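Local coordinates for protein alpha-fucosidase (Bifidobacterium bifidum, PDB 2EAB) that probably releases alpha-1,2-linked L-fucose from glycans by hydrolysis, this chain being the catalytic part of a longer, probably membrane-anchored protein, at residues L528-Y542 against V583-K597. Residues are numbered along the deposited sequence; the frame is centred on the assembly and turned at random.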
loop_
_atom_site.group_PDB
_atom_site.type_symbol
_atom_site.label_atom_id
_atom_site.label_comp_id
_atom_site.label_asym_id
_atom_site.label_seq_id
_atom_site.Cartn_x
_atom_site.Cartn_y
_atom_site.Cartn_z
ATOM N N LEU A 528 -4.195 -19.625 4.564
ATOM C CA LEU A 528 -3.008 -20.462 4.688
ATOM C C LEU A 528 -2.730 -21.246 3.408
ATOM O O LEU A 528 -1.595 -21.286 2.938
ATOM C CB LEU A 528 -3.135 -21.418 5.875
ATOM C CG LEU A 528 -2.015 -22.438 6.087
ATOM C CD1 LEU A 528 -0.661 -21.755 6.251
ATOM C CD2 LEU A 528 -2.342 -23.276 7.309
ATOM N N ASP A 529 -3.759 -21.877 2.848
ATOM C CA ASP A 529 -3.570 -22.670 1.632
ATOM C C ASP A 529 -3.058 -21.823 0.466
ATOM O O ASP A 529 -2.156 -22.235 -0.266
ATOM C CB ASP A 529 -4.858 -23.391 1.237
ATOM C CG ASP A 529 -5.156 -24.595 2.120
ATOM O OD1 ASP A 529 -4.330 -24.933 2.999
ATOM O OD2 ASP A 529 -6.223 -25.214 1.916
ATOM N N ARG A 530 -3.621 -20.627 0.320
ATOM C CA ARG A 530 -3.247 -19.720 -0.769
ATOM C C ARG A 530 -1.833 -19.184 -0.609
ATOM O O ARG A 530 -1.071 -19.135 -1.579
ATOM C CB ARG A 530 -4.238 -18.564 -0.873
ATOM C CG ARG A 530 -5.608 -19.001 -1.333
ATOM C CD ARG A 530 -6.609 -17.898 -1.164
ATOM N NE ARG A 530 -6.442 -16.846 -2.165
ATOM C CZ ARG A 530 -7.035 -15.657 -2.098
ATOM N NH1 ARG A 530 -7.816 -15.357 -1.068
ATOM N NH2 ARG A 530 -6.848 -14.759 -3.055
ATOM N N VAL A 531 -1.471 -18.784 0.605
ATOM C CA VAL A 531 -0.142 -18.213 0.822
ATOM C C VAL A 531 0.918 -19.305 0.748
ATOM O O VAL A 531 2.017 -19.080 0.242
ATOM C CB VAL A 531 -0.034 -17.364 2.125
ATOM C CG1 VAL A 531 -1.129 -16.310 2.172
ATOM C CG2 VAL A 531 -0.088 -18.226 3.379
ATOM N N TYR A 532 0.589 -20.498 1.238
ATOM C CA TYR A 532 1.507 -21.621 1.121
ATOM C C TYR A 532 1.803 -21.951 -0.341
ATOM O O TYR A 532 2.957 -22.158 -0.705
ATOM C CB TYR A 532 0.998 -22.868 1.855
ATOM C CG TYR A 532 1.884 -24.066 1.603
ATOM C CD1 TYR A 532 3.157 -24.139 2.163
ATOM C CD2 TYR A 532 1.468 -25.109 0.775
ATOM C CE1 TYR A 532 3.993 -25.217 1.916
ATOM C CE2 TYR A 532 2.301 -26.206 0.528
ATOM C CZ TYR A 532 3.558 -26.249 1.106
ATOM O OH TYR A 532 4.401 -27.310 0.877
ATOM N N ALA A 533 0.762 -22.023 -1.167
ATOM C CA ALA A 533 0.955 -22.320 -2.583
ATOM C C ALA A 533 1.911 -21.311 -3.233
ATOM O O ALA A 533 2.843 -21.698 -3.934
ATOM C CB ALA A 533 -0.384 -22.373 -3.318
ATOM N N LEU A 534 1.695 -20.025 -2.975
ATOM C CA LEU A 534 2.566 -18.981 -3.523
ATOM C C LEU A 534 4.001 -19.104 -3.035
ATOM O O LEU A 534 4.948 -19.003 -3.822
ATOM C CB LEU A 534 2.026 -17.595 -3.183
ATOM C CG LEU A 534 0.787 -17.145 -3.960
ATOM C CD1 LEU A 534 0.104 -15.978 -3.266
ATOM C CD2 LEU A 534 1.144 -16.781 -5.398
ATOM N N LEU A 535 4.149 -19.321 -1.730
ATOM C CA LEU A 535 5.472 -19.411 -1.117
ATOM C C LEU A 535 6.225 -20.653 -1.556
ATOM O O LEU A 535 7.437 -20.603 -1.733
ATOM C CB LEU A 535 5.369 -19.367 0.406
ATOM C CG LEU A 535 5.101 -17.980 0.990
ATOM C CD1 LEU A 535 4.593 -18.090 2.410
ATOM C CD2 LEU A 535 6.355 -17.114 0.933
ATOM N N LYS A 536 5.502 -21.755 -1.721
ATOM C CA LYS A 536 6.099 -23.015 -2.142
ATOM C C LYS A 536 6.785 -22.845 -3.499
ATOM O O LYS A 536 7.947 -23.225 -3.670
ATOM C CB LYS A 536 5.022 -24.094 -2.227
ATOM C CG LYS A 536 5.502 -25.449 -2.721
ATOM C CD LYS A 536 4.327 -26.416 -2.837
ATOM C CE LYS A 536 4.758 -27.743 -3.446
ATOM N NZ LYS A 536 3.626 -28.711 -3.554
ATOM N N GLU A 537 6.075 -22.263 -4.462
ATOM C CA GLU A 537 6.624 -22.138 -5.802
ATOM C C GLU A 537 7.728 -21.079 -5.885
ATOM O O GLU A 537 8.708 -21.288 -6.591
ATOM C CB GLU A 537 5.527 -21.895 -6.843
ATOM C CG GLU A 537 6.058 -21.688 -8.250
ATOM C CD GLU A 537 5.023 -21.881 -9.346
ATOM O OE1 GLU A 537 3.908 -22.398 -9.090
ATOM O OE2 GLU A 537 5.346 -21.530 -10.494
ATOM N N GLU A 538 7.587 -19.957 -5.181
ATOM C CA GLU A 538 8.659 -18.960 -5.208
ATOM C C GLU A 538 9.911 -19.442 -4.467
ATOM O O GLU A 538 11.032 -19.126 -4.866
ATOM C CB GLU A 538 8.185 -17.594 -4.702
ATOM C CG GLU A 538 9.171 -16.450 -4.987
ATOM C CD GLU A 538 9.281 -16.084 -6.464
ATOM O OE1 GLU A 538 8.505 -16.647 -7.277
ATOM O OE2 GLU A 538 10.146 -15.238 -6.807
ATOM N N SER A 539 9.726 -20.209 -3.394
ATOM C CA SER A 539 10.864 -20.801 -2.690
ATOM C C SER A 539 11.545 -21.848 -3.567
ATOM O O SER A 539 12.773 -21.889 -3.643
ATOM C CB SER A 539 10.447 -21.390 -1.341
ATOM O OG SER A 539 9.969 -20.369 -0.486
ATOM N N HIS A 540 10.746 -22.677 -4.240
ATOM C CA HIS A 540 11.280 -23.618 -5.217
ATOM C C HIS A 540 12.137 -22.891 -6.252
ATOM O O HIS A 540 13.247 -23.321 -6.582
ATOM C CB HIS A 540 10.144 -24.345 -5.930
ATOM C CG HIS A 540 10.618 -25.385 -6.890
ATOM N ND1 HIS A 540 10.831 -25.140 -8.230
ATOM C CD2 HIS A 540 10.950 -26.679 -6.684
ATOM C CE1 HIS A 540 11.258 -26.250 -8.809
ATOM N NE2 HIS A 540 11.342 -27.195 -7.891
ATOM N N PHE A 541 11.605 -21.783 -6.756
ATOM C CA PHE A 541 12.264 -20.976 -7.772
ATOM C C PHE A 541 13.611 -20.475 -7.274
ATOM O O PHE A 541 14.631 -20.654 -7.942
ATOM C CB PHE A 541 11.354 -19.808 -8.167
ATOM C CG PHE A 541 11.938 -18.898 -9.211
ATOM C CD1 PHE A 541 12.398 -19.402 -10.429
ATOM C CD2 PHE A 541 12.011 -17.530 -8.984
ATOM C CE1 PHE A 541 12.938 -18.554 -11.391
ATOM C CE2 PHE A 541 12.529 -16.676 -9.944
ATOM C CZ PHE A 541 13.005 -17.185 -11.150
ATOM N N TYR A 542 13.625 -19.871 -6.091
ATOM C CA TYR A 542 14.869 -19.334 -5.564
ATOM C C TYR A 542 15.887 -20.415 -5.257
ATOM O O TYR A 542 17.051 -20.289 -5.628
ATOM C CB TYR A 542 14.628 -18.389 -4.377
ATOM C CG TYR A 542 14.642 -16.971 -4.870
ATOM C CD1 TYR A 542 13.503 -16.400 -5.441
ATOM C CD2 TYR A 542 15.816 -16.223 -4.845
ATOM C CE1 TYR A 542 13.532 -15.108 -5.954
ATOM C CE2 TYR A 542 15.856 -14.935 -5.354
ATOM C CZ TYR A 542 14.709 -14.384 -5.902
ATOM O OH TYR A 542 14.736 -13.110 -6.416
ATOM N N VAL A 583 15.135 -12.885 0.735
ATOM C CA VAL A 583 15.030 -14.323 0.478
ATOM C C VAL A 583 15.000 -15.105 1.794
ATOM O O VAL A 583 14.232 -16.063 1.932
ATOM C CB VAL A 583 16.121 -14.819 -0.500
ATOM C CG1 VAL A 583 16.096 -16.345 -0.634
ATOM C CG2 VAL A 583 15.909 -14.174 -1.864
ATOM N N TRP A 584 15.807 -14.668 2.758
ATOM C CA TRP A 584 15.786 -15.252 4.096
ATOM C C TRP A 584 14.381 -15.170 4.690
ATOM O O TRP A 584 13.869 -16.164 5.221
ATOM C CB TRP A 584 16.806 -14.550 4.988
ATOM C CG TRP A 584 16.929 -15.111 6.373
ATOM C CD1 TRP A 584 17.802 -16.070 6.799
ATOM C CD2 TRP A 584 16.161 -14.729 7.521
ATOM N NE1 TRP A 584 17.623 -16.310 8.141
ATOM C CE2 TRP A 584 16.626 -15.498 8.610
ATOM C CE3 TRP A 584 15.134 -13.802 7.737
ATOM C CZ2 TRP A 584 16.088 -15.377 9.897
ATOM C CZ3 TRP A 584 14.598 -13.684 9.016
ATOM C CH2 TRP A 584 15.084 -14.462 10.082
ATOM N N GLN A 585 13.750 -14.002 4.578
ATOM C CA GLN A 585 12.415 -13.823 5.135
ATOM C C GLN A 585 11.389 -14.698 4.437
ATOM O O GLN A 585 10.494 -15.249 5.090
ATOM C CB GLN A 585 11.969 -12.365 5.067
ATOM C CG GLN A 585 10.866 -12.053 6.060
ATOM C CD GLN A 585 11.373 -12.099 7.487
ATOM O OE1 GLN A 585 12.199 -11.284 7.881
ATOM N NE2 GLN A 585 10.907 -13.078 8.259
ATOM N N MET A 586 11.511 -14.818 3.114
ATOM C CA MET A 586 10.588 -15.648 2.351
ATOM C C MET A 586 10.685 -17.108 2.778
ATOM O O MET A 586 9.671 -17.765 2.988
ATOM C CB MET A 586 10.835 -15.527 0.850
ATOM C CG MET A 586 9.850 -16.349 0.039
ATOM S SD MET A 586 10.159 -16.315 -1.720
ATOM C CE MET A 586 11.768 -17.119 -1.819
ATOM N N LEU A 587 11.907 -17.617 2.886
ATOM C CA LEU A 587 12.091 -19.003 3.310
ATOM C C LEU A 587 11.579 -19.214 4.733
ATOM O O LEU A 587 10.995 -20.254 5.037
ATOM C CB LEU A 587 13.555 -19.429 3.176
ATOM C CG LEU A 587 14.100 -19.499 1.744
ATOM C CD1 LEU A 587 15.597 -19.751 1.758
ATOM C CD2 LEU A 587 13.380 -20.565 0.912
ATOM N N ASN A 588 11.788 -18.216 5.585
ATOM C CA ASN A 588 11.278 -18.240 6.949
ATOM C C ASN A 588 9.747 -18.351 6.959
ATOM O O ASN A 588 9.180 -19.245 7.607
ATOM C CB ASN A 588 11.749 -16.981 7.680
ATOM C CG ASN A 588 11.781 -17.147 9.187
ATOM O OD1 ASN A 588 11.329 -18.152 9.741
ATOM N ND2 ASN A 588 12.329 -16.150 9.864
ATOM N N ASP A 589 9.091 -17.459 6.217
ATOM C CA ASP A 589 7.636 -17.489 6.072
ATOM C C ASP A 589 7.151 -18.801 5.452
ATOM O O ASP A 589 6.147 -19.368 5.905
ATOM C CB ASP A 589 7.138 -16.322 5.200
ATOM C CG ASP A 589 7.184 -14.958 5.896
ATOM O OD1 ASP A 589 7.495 -14.871 7.097
ATOM O OD2 ASP A 589 6.880 -13.952 5.215
ATOM N N ALA A 590 7.853 -19.272 4.420
ATOM C CA ALA A 590 7.485 -20.513 3.741
ATOM C C ALA A 590 7.545 -21.714 4.681
ATOM O O ALA A 590 6.648 -22.559 4.672
ATOM C CB ALA A 590 8.373 -20.737 2.527
ATOM N N ILE A 591 8.601 -21.781 5.486
ATOM C CA ILE A 591 8.746 -22.834 6.488
ATOM C C ILE A 591 7.597 -22.777 7.492
ATOM O O ILE A 591 7.020 -23.810 7.843
ATOM C CB ILE A 591 10.121 -22.751 7.189
ATOM C CG1 ILE A 591 11.224 -23.197 6.222
ATOM C CG2 ILE A 591 10.150 -23.612 8.453
ATOM C CD1 ILE A 591 12.624 -22.776 6.623
ATOM N N GLU A 592 7.244 -21.573 7.930
ATOM C CA GLU A 592 6.128 -21.426 8.859
ATOM C C GLU A 592 4.795 -21.839 8.248
ATOM O O GLU A 592 3.984 -22.507 8.905
ATOM C CB GLU A 592 6.068 -20.011 9.433
ATOM C CG GLU A 592 7.242 -19.696 10.341
ATOM C CD GLU A 592 7.400 -20.739 11.436
ATOM O OE1 GLU A 592 6.437 -20.935 12.216
ATOM O OE2 GLU A 592 8.465 -21.383 11.506
ATOM N N ALA A 593 4.584 -21.479 6.984
ATOM C CA ALA A 593 3.369 -21.885 6.275
ATOM C C ALA A 593 3.299 -23.408 6.151
ATOM O O ALA A 593 2.249 -24.023 6.398
ATOM C CB ALA A 593 3.304 -21.228 4.904
ATOM N N ALA A 594 4.425 -24.012 5.784
ATOM C CA ALA A 594 4.526 -25.466 5.681
ATOM C C ALA A 594 4.228 -26.133 7.019
ATOM O O ALA A 594 3.418 -27.061 7.083
ATOM C CB ALA A 594 5.902 -25.870 5.181
ATOM N N LYS A 595 4.858 -25.643 8.084
ATOM C CA LYS A 595 4.653 -26.198 9.422
ATOM C C LYS A 595 3.191 -26.136 9.855
ATOM O O LYS A 595 2.673 -27.082 10.461
ATOM C CB LYS A 595 5.547 -25.495 10.439
ATOM C CG LYS A 595 6.998 -25.927 10.363
ATOM C CD LYS A 595 7.861 -25.211 11.384
ATOM C CE LYS A 595 9.280 -25.770 11.388
ATOM N NZ LYS A 595 9.341 -27.218 11.763
ATOM N N ALA A 596 2.521 -25.036 9.518
ATOM C CA ALA A 596 1.116 -24.844 9.871
ATOM C C ALA A 596 0.208 -25.865 9.185
ATOM O O ALA A 596 -0.907 -26.126 9.645
ATOM C CB ALA A 596 0.677 -23.431 9.539
ATOM N N LYS A 597 0.697 -26.431 8.085
ATOM C CA LYS A 597 -0.025 -27.459 7.336
ATOM C C LYS A 597 0.468 -28.876 7.642
ATOM O O LYS A 597 -0.048 -29.847 7.084
ATOM C CB LYS A 597 0.085 -27.182 5.836
ATOM C CG LYS A 597 -0.674 -25.946 5.386
ATOM C CD LYS A 597 -0.443 -25.625 3.920
ATOM C CE LYS A 597 -0.975 -26.709 2.984
ATOM N NZ LYS A 597 -2.432 -26.981 3.145
#
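Leu535 and Met586 interlock as knobs into holes in the family 95 catalytic domain, probably an (alpha/alpha)6 barrel as in its relatives, where helical segments 528-542 and 583-596 run roughly antiparallel (133° between N-to-C directions), their axes 9.2 Å apart at closest approach. The two side chains lie antiparallel, flank to flank. Leu535 drops among Met586, Asp589, Ala590 and Ala593, its CD2 lying 3.7 Å from Met586 CG. Met586, extended until its bend at chi3 (64°), runs roughly perpendicular to Glu538, SD reaching Glu538 CG at 3.4 Å, and the bend sets CE against the backbone of Glu538 and Ser539, beside Tyr542 CB. Ala590 and Ala593 face the other helix with only a CB, and Ala593 CB meets the edge of the Tyr532 ring, whose hydroxyl is hydrogen-bonded to Asp601. At the more exposed end, Lys597 runs past Leu528 and bends at chi3 and chi4, laying CD 3.6 Å from Tyr532 CG and carrying NZ to Asp529 OD1, a salt bridge of 2.8 Å that enters from above the carboxylate plane. With an alanine here, Asp529 would probably lose this counter-charge and Leu528 and Tyr532 their cover. Ser539 OG packs against Ala590 CB while donating to Leu535 O at 2.8 Å, on the face opposite that used by Ser539 N.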